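Long-range contacts in 5-ketofructose reductase (Gluconobacter sp., PDB 7COK), which probably reduces 5-ketofructose to fructose with a nicotinamide cofactor, as a member of the shikimate dehydrogenase family: residues S85-I89 and R137-E142; T107-G111 and N254-I258. Numbering follows the deposited sequence.

Contact 1: residues S85-I89 and R137-E142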
loop_
_atom_site.group_PDB
_atom_site.type_symbol
_atom_site.label_atom_id
_atom_site.label_comp_id
_atom_site.label_asym_id
_atom_site.label_seq_id
_atom_site.Cartn_x
_atom_site.Cartn_y
_atom_site.Cartn_z
ATOM N N SER A 85 -27.439 7.197 1.870
ATOM C CA SER A 85 -27.524 6.505 3.152
ATOM C C SER A 85 -26.457 6.977 4.134
ATOM O O SER A 85 -26.746 7.142 5.306
ATOM C CB SER A 85 -27.539 4.992 2.972
ATOM O OG SER A 85 -26.247 4.464 2.741
ATOM N N ALA A 86 -25.250 7.260 3.626
ATOM C CA ALA A 86 -24.186 7.855 4.444
ATOM C C ALA A 86 -24.592 9.198 4.997
ATOM O O ALA A 86 -24.285 9.477 6.136
ATOM C CB ALA A 86 -22.920 8.010 3.625
ATOM N N ARG A 87 -25.300 10.009 4.201
ATOM C CA ARG A 87 -25.813 11.307 4.672
ATOM C C ARG A 87 -26.761 11.126 5.853
ATOM O O ARG A 87 -26.634 11.805 6.865
ATOM C CB ARG A 87 -26.505 12.094 3.543
ATOM C CG ARG A 87 -26.896 13.512 3.960
ATOM C CD ARG A 87 -27.689 14.255 2.897
ATOM N NE ARG A 87 -29.058 14.489 3.370
ATOM C CZ ARG A 87 -30.084 13.654 3.220
ATOM N NH1 ARG A 87 -29.938 12.489 2.596
ATOM N NH2 ARG A 87 -31.271 13.989 3.706
ATOM N N LEU A 88 -27.701 10.197 5.722
ATOM C CA LEU A 88 -28.661 9.974 6.788
ATOM C C LEU A 88 -28.036 9.341 8.028
ATOM O O LEU A 88 -28.351 9.725 9.155
ATOM C CB LEU A 88 -29.812 9.100 6.305
ATOM C CG LEU A 88 -30.887 9.661 5.360
ATOM C CD1 LEU A 88 -31.153 11.146 5.560
ATOM C CD2 LEU A 88 -30.595 9.354 3.921
ATOM N N ILE A 89 -27.175 8.340 7.814
ATOM C CA ILE A 89 -26.474 7.681 8.920
ATOM C C ILE A 89 -25.527 8.654 9.625
ATOM O O ILE A 89 -25.399 8.633 10.848
ATOM C CB ILE A 89 -25.740 6.416 8.439
ATOM C CG1 ILE A 89 -26.749 5.377 7.959
ATOM C CG2 ILE A 89 -24.909 5.806 9.570
ATOM C CD1 ILE A 89 -26.158 4.279 7.103
ATOM N N ARG A 137 -28.101 1.389 13.588
ATOM C CA ARG A 137 -28.421 2.628 12.874
ATOM C C ARG A 137 -28.328 2.442 11.360
ATOM O O ARG A 137 -29.278 2.807 10.637
ATOM C CB ARG A 137 -27.567 3.794 13.393
ATOM C CG ARG A 137 -27.892 5.125 12.773
ATOM C CD ARG A 137 -26.894 6.156 13.275
ATOM N NE ARG A 137 -27.141 7.462 12.668
ATOM C CZ ARG A 137 -27.921 8.404 13.202
ATOM N NH1 ARG A 137 -28.542 8.210 14.369
ATOM N NH2 ARG A 137 -28.100 9.548 12.559
ATOM N N ALA A 138 -27.197 1.899 10.877
ATOM C CA ALA A 138 -27.033 1.707 9.429
ATOM C C ALA A 138 -28.019 0.711 8.837
ATOM O O ALA A 138 -28.573 0.955 7.756
ATOM C CB ALA A 138 -25.599 1.330 9.101
ATOM N N ILE A 139 -28.234 -0.394 9.540
ATOM C CA ILE A 139 -29.182 -1.427 9.114
ATOM C C ILE A 139 -30.605 -0.834 9.031
ATOM O O ILE A 139 -31.300 -1.040 8.053
ATOM C CB ILE A 139 -29.126 -2.683 10.017
ATOM C CG1 ILE A 139 -27.849 -3.451 9.690
ATOM C CG2 ILE A 139 -30.318 -3.609 9.774
ATOM C CD1 ILE A 139 -27.468 -4.465 10.752
ATOM N N ALA A 140 -31.008 -0.072 10.048
ATOM C CA ALA A 140 -32.328 0.574 10.049
ATOM C C ALA A 140 -32.494 1.526 8.850
ATOM O O ALA A 140 -33.496 1.472 8.141
ATOM C CB ALA A 140 -32.581 1.281 11.367
ATOM N N VAL A 141 -31.469 2.342 8.586
ATOM C CA VAL A 141 -31.540 3.262 7.442
ATOM C C VAL A 141 -31.643 2.495 6.136
ATOM O O VAL A 141 -32.473 2.842 5.304
ATOM C CB VAL A 141 -30.370 4.264 7.428
ATOM C CG1 VAL A 141 -30.313 5.067 6.111
ATOM C CG2 VAL A 141 -30.521 5.232 8.596
ATOM N N GLU A 142 -30.781 1.492 5.934
ATOM C CA GLU A 142 -30.795 0.764 4.663
ATOM C C GLU A 142 -32.128 0.045 4.419
ATOM O O GLU A 142 -32.660 0.034 3.306
ATOM C CB GLU A 142 -29.628 -0.215 4.551
ATOM C CG GLU A 142 -28.234 0.417 4.537
ATOM C CD GLU A 142 -27.913 1.331 3.361
ATOM O OE1 GLU A 142 -28.684 1.442 2.389
ATOM O OE2 GLU A 142 -26.839 1.960 3.390
#
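Two short helical segments meet at an axis separation of 9.8 Å, with an angle of 130° between their N-to-C directions, so they cross obliquely rather than lying truly antiparallel. The register is set at two levels: the CA atoms of I89 and A138 are 6.0 Å apart, those of S85 and V141 6.7 Å.

The polar interactions lie at the two ends of the interface. At one, the extended side chain of R137 (chi1 to chi3 all t) reaches the carbonyl oxygens at the end of helix 84-89. R137 NE donates to I89 O at 2.8 Å, and I89 O lies near the guanidinium plane, at its edge. Weak bonds run from R137 NH2 to I89 O (3.3 Å) and to L88 O (3.4 Å). At the other end, S85 OG donates to E142 OE2 at 2.7 Å; E142 OE1 has a further partner, K110 NZ, in a salt bridge.

Between these ends the contact is apolar. I89, with 99 Å² covered, is its centre: its CD1 comes to 3.6 Å from A138 CB and its CG1 to 3.8 Å from V141 CB. L88 CB touches V141 CG1 at 4.1 Å. V141 and R137 also touch L167 of helix 158-171.

Six of the seven touching residues are buried. Helix 134-145 follows strand 126-130 and a probable GxGxxA turn of the Rossmann type, whereas helix 84-89 belongs to the substrate-binding domain. The contact is thus an interdomain seam of the two-domain shikimate dehydrogenase fold.

Contact 2: residues T107-G111 and N254-I258; sequences TDGKG and NQGVI
Q255, I258 and G111 bury most of this contact, at 86, 65 and 56 Å². N254-I258 is regular helix, with I258 N bonded to N254 O at 2.9 Å. T107-G111 starts as a type I turn: D108 (phi/psi -65/-20) and G109 (-106/-10) occupy its corners, K110 N bonds to T107 O at 3.0 Å, and helix begins at K110.

The closest CA pair is G111-Q255, 4.3 Å apart. G111 CA lies 3.9 Å from Q255 N; a CB here would come within 3.4 Å of that nitrogen, so glycine suits this close approach.

Q255 extends (chi1 -175°, chi2 158°), bringing its amide end toward the turn even though its CA-to-CB bond points sideways. As modelled, Q255 OE1 is 3.0 Å from T107 OG1 and 2.7 Å from D108 OD1; the amide is probably turned over, so its nearness is secure but not which atom faces them. A water joins T107 OG1 (2.6 Å) to Q255 O (2.7 Å), donating to the latter.

I258 (chi1 m, chi2 t) supplies the apolar part: its CD1 sits 3.8 Å from K110 CB and 3.6 Å from K110 O, and its CG2 is 4.0 Å from T107 CG2. With chi1 p, T107 thus turns OG1 to the water and CG2 to I258.

D108 OD2 forms a salt bridge with K72 NZ, consistent with the Lys-Asp pair of shikimate dehydrogenase active sites. Chemically, then, a lysine-balanced carboxylate, an amide end and a threonine hydroxyl beside an apolar patch imply a polar, partly buried corner with one bridging water, probably beside the substrate cleft.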
loop_
_atom_site.group_PDB
_atom_site.type_symbol
_atom_site.label_atom_id
_atom_site.label_comp_id
_atom_site.label_asym_id
_atom_site.label_seq_id
_atom_site.Cartn_x
_atom_site.Cartn_y
_atom_site.Cartn_z
ATOM N N THR A 107 -21.612 1.372 3.961
ATOM C CA THR A 107 -22.042 0.014 3.588
ATOM C C THR A 107 -22.277 -0.891 4.796
ATOM O O THR A 107 -22.479 -2.099 4.638
ATOM C CB THR A 107 -21.042 -0.660 2.645
ATOM O OG1 THR A 107 -19.840 -0.897 3.379
ATOM C CG2 THR A 107 -20.804 0.197 1.371
ATOM N N ASP A 108 -22.271 -0.312 5.996
ATOM C CA ASP A 108 -22.438 -1.081 7.235
ATOM C C ASP A 108 -23.812 -1.730 7.372
ATOM O O ASP A 108 -23.976 -2.678 8.144
ATOM C CB ASP A 108 -22.162 -0.220 8.471
ATOM C CG ASP A 108 -20.684 0.032 8.693
ATOM O OD1 ASP A 108 -19.853 -0.706 8.131
ATOM O OD2 ASP A 108 -20.342 0.955 9.461
ATOM N N GLY A 109 -24.795 -1.235 6.628
ATOM C CA GLY A 109 -26.089 -1.889 6.576
ATOM C C GLY A 109 -26.308 -2.623 5.267
ATOM O O GLY A 109 -27.272 -3.376 5.155
ATOM N N LYS A 110 -25.419 -2.417 4.289
ATOM C CA LYS A 110 -25.622 -2.991 2.941
ATOM C C LYS A 110 -25.240 -4.469 2.859
ATOM O O LYS A 110 -25.824 -5.176 2.040
ATOM C CB LYS A 110 -24.828 -2.203 1.884
ATOM C CG LYS A 110 -25.341 -0.792 1.642
ATOM C CD LYS A 110 -24.649 -0.113 0.459
ATOM C CE LYS A 110 -25.030 1.367 0.303
ATOM N NZ LYS A 110 -26.490 1.606 0.127
ATOM N N GLY A 111 -24.273 -4.925 3.671
ATOM C CA GLY A 111 -23.925 -6.353 3.716
ATOM C C GLY A 111 -25.139 -7.144 4.160
ATOM O O GLY A 111 -25.482 -8.154 3.565
ATOM N N ASN A 254 -20.333 -9.812 1.988
ATOM C CA ASN A 254 -21.124 -8.936 1.114
ATOM C C ASN A 254 -20.682 -7.491 1.149
ATOM O O ASN A 254 -20.698 -6.815 0.127
ATOM C CB ASN A 254 -22.622 -9.049 1.401
ATOM C CG ASN A 254 -23.205 -10.352 0.901
ATOM O OD1 ASN A 254 -22.734 -10.904 -0.105
ATOM N ND2 ASN A 254 -24.242 -10.849 1.574
ATOM N N GLN A 255 -20.308 -7.017 2.331
ATOM C CA GLN A 255 -19.845 -5.644 2.487
ATOM C C GLN A 255 -18.546 -5.420 1.699
ATOM O O GLN A 255 -18.368 -4.393 1.031
ATOM C CB GLN A 255 -19.595 -5.378 3.955
ATOM C CG GLN A 255 -19.232 -3.951 4.250
ATOM C CD GLN A 255 -19.509 -3.578 5.693
ATOM O OE1 GLN A 255 -19.531 -2.402 6.009
ATOM N NE2 GLN A 255 -19.742 -4.580 6.569
ATOM N N GLY A 256 -17.649 -6.395 1.766
ATOM C CA GLY A 256 -16.407 -6.342 0.970
ATOM C C GLY A 256 -16.675 -6.389 -0.513
ATOM O O GLY A 256 -15.999 -5.697 -1.287
ATOM N N VAL A 257 -17.613 -7.248 -0.924
ATOM C CA VAL A 257 -18.004 -7.330 -2.340
ATOM C C VAL A 257 -18.552 -5.988 -2.836
ATOM O O VAL A 257 -18.120 -5.480 -3.881
ATOM C CB VAL A 257 -19.007 -8.465 -2.607
ATOM C CG1 VAL A 257 -19.597 -8.395 -4.031
ATOM C CG2 VAL A 257 -18.353 -9.816 -2.374
ATOM N N ILE A 258 -19.493 -5.414 -2.080
ATOM C CA ILE A 258 -20.068 -4.112 -2.430
ATOM C C ILE A 258 -19.012 -3.012 -2.520
ATOM O O ILE A 258 -19.052 -2.221 -3.465
ATOM C CB ILE A 258 -21.217 -3.749 -1.461
ATOM C CG1 ILE A 258 -22.417 -4.685 -1.672
ATOM C CG2 ILE A 258 -21.652 -2.282 -1.594
ATOM C CD1 ILE A 258 -23.296 -4.804 -0.440
HETATM O O HOH W 1 -18.032 -1.778 1.745
#

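The centres of the two contacts lie 12 Å apart, and their segments alternate along the chain: 85-89, 107-111, 137-142, 254-258. Direct contact joins them. K110 NZ forms a salt bridge with E142 OE1 at 3.2 Å, and A138 CB packs at 3.8 Å from D108 CB and 3.7 Å from G109 N. Helix 110-117 carries the chain from strand 101-105 of the mixed sheet to strand 126-130 of the parallel sheet, while helix 248-264 follows the last parallel strand, 245-246. Contact 2 therefore lies where the domain connections meet, and contact 1 adds a second, adjoining bridge between the domains.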